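Local coordinates for putative TOXIN related protein (Parabacteroides distasonis ATCC 8503, PDB 3K0Y), which is of unknown function but belongs to the NigD-like family, joining an N-terminal OB domain to a C-terminal beta sandwich, at residues A[14-19]-A[28-33]. Numbering follows the deposited sequence.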
# COMPACT_ATOMS: atom_id res chain seq x y z
N ALA A 14 -6.46 12.53 1.08
CA ALA A 14 -5.59 11.76 0.18
C ALA A 14 -4.62 10.84 0.94
O ALA A 14 -4.31 11.07 2.13
CB ALA A 14 -4.82 12.73 -0.73
N VAL A 15 -4.15 9.79 0.26
CA VAL A 15 -3.09 8.94 0.75
C VAL A 15 -1.77 9.67 0.40
O VAL A 15 -1.63 10.17 -0.72
CB VAL A 15 -3.21 7.48 0.19
CG1 VAL A 15 -2.02 6.58 0.63
CG2 VAL A 15 -4.53 6.86 0.61
N ALA A 16 -0.88 9.80 1.39
CA ALA A 16 0.42 10.45 1.23
C ALA A 16 1.52 9.61 1.85
O ALA A 16 1.28 8.89 2.84
CB ALA A 16 0.44 11.81 1.94
N THR A 17 2.72 9.78 1.35
CA THR A 17 3.91 9.28 2.01
C THR A 17 4.50 10.34 2.93
O THR A 17 4.69 11.48 2.55
CB THR A 17 4.95 8.79 1.03
OG1 THR A 17 4.32 7.89 0.10
CG2 THR A 17 6.18 8.10 1.80
N VAL A 18 4.76 9.94 4.17
CA VAL A 18 5.39 10.76 5.16
C VAL A 18 6.90 10.76 4.91
O VAL A 18 7.54 9.70 4.89
CB VAL A 18 5.12 10.24 6.62
CG1 VAL A 18 5.92 11.08 7.64
CG2 VAL A 18 3.64 10.28 6.99
N VAL A 19 7.50 11.92 4.75
CA VAL A 19 8.96 11.94 4.62
C VAL A 19 9.58 12.74 5.75
O VAL A 19 9.49 13.95 5.75
CB VAL A 19 9.41 12.52 3.25
CG1 VAL A 19 10.92 12.38 3.13
CG2 VAL A 19 8.69 11.78 2.09
N LEU A 28 4.98 15.75 3.19
CA LEU A 28 4.12 14.70 2.65
C LEU A 28 4.27 14.65 1.16
O LEU A 28 4.24 15.71 0.51
CB LEU A 28 2.67 14.97 2.99
CG LEU A 28 2.36 14.95 4.48
CD1 LEU A 28 1.06 15.66 4.72
CD2 LEU A 28 2.31 13.52 5.00
N ARG A 29 4.41 13.44 0.61
CA ARG A 29 4.52 13.23 -0.84
C ARG A 29 3.24 12.57 -1.39
O ARG A 29 2.88 11.48 -0.98
CB ARG A 29 5.77 12.40 -1.17
CG ARG A 29 6.08 12.41 -2.68
CD ARG A 29 7.48 11.98 -3.01
NE ARG A 29 7.73 10.62 -2.53
CZ ARG A 29 8.61 10.28 -1.59
NH1 ARG A 29 9.40 11.17 -1.04
NH2 ARG A 29 8.71 9.01 -1.22
N LEU A 30 2.55 13.23 -2.31
CA LEU A 30 1.30 12.70 -2.83
C LEU A 30 1.60 11.72 -3.96
O LEU A 30 2.73 11.70 -4.44
CB LEU A 30 0.42 13.83 -3.34
CG LEU A 30 -0.09 14.86 -2.34
CD1 LEU A 30 -0.97 15.96 -3.08
CD2 LEU A 30 -0.86 14.17 -1.24
N ASP A 31 0.61 10.92 -4.36
CA ASP A 31 0.83 9.98 -5.47
C ASP A 31 1.29 10.69 -6.78
O ASP A 31 2.21 10.24 -7.43
CB ASP A 31 -0.42 9.14 -5.74
CG ASP A 31 -0.74 8.16 -4.61
OD1 ASP A 31 0.11 7.80 -3.79
OD2 ASP A 31 -1.90 7.73 -4.52
N ASP A 32 0.71 11.84 -7.13
CA ASP A 32 1.14 12.56 -8.37
C ASP A 32 2.47 13.30 -8.15
O ASP A 32 2.84 14.15 -8.95
CB ASP A 32 0.07 13.54 -8.84
CG ASP A 32 -0.27 14.61 -7.81
OD1 ASP A 32 0.27 14.57 -6.69
OD2 ASP A 32 -1.11 15.49 -8.09
N GLY A 33 3.17 12.99 -7.05
CA GLY A 33 4.53 13.49 -6.79
C GLY A 33 4.63 14.86 -6.14
O GLY A 33 5.71 15.26 -5.72
O HOH W 1 -1.72 10.95 -3.21
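Leu28 rests its CD2 methyl against both Val18 CG2 and Ala16 CB, 4.0 Å from each; Val56 and Ile76 of neighbouring strands meet the same leucine. Its CA also approaches Thr17 O, at 3.3 Å, as a CA-H...O contact. Arg29 then turns to the other face of the sheet, beside Thr17, and the two residues form an antiparallel hydrogen-bonded pair: Arg29 N reaches Thr17 O at 2.8 Å, while Thr17 N meets Arg29 O at 2.9 Å, both bonds nearly straight. This is the register of a beta hairpin, strands 11-22 and 25-30, within the NigD-like N-terminal OB domain. Beyond its backbone, Arg29 bends at chi3 (60°), which carries the guanidinium obliquely to the methyls of the first strand, with NH1 3.3 Å from Val19 CG2 and NH2 near Thr17 CG2. Asp117 bridges the pair's polar ends, its OD1 in a salt bridge with Arg29 NE and its OD2 hydrogen-bonded to Thr17 OG1. Leu30 returns to the Leu28 face, where its CD2 lies 4.2 Å from both Ala14 CB and Ala16 CB. At Asp31 the link to the first strand runs through a water, which donates to Val15 O and accepts from Asp31 N, as the chain leaves through a type I turn closed by Gly33 N on Leu30 O; the Asp31 carboxylate is held by Arg53 and Trp114.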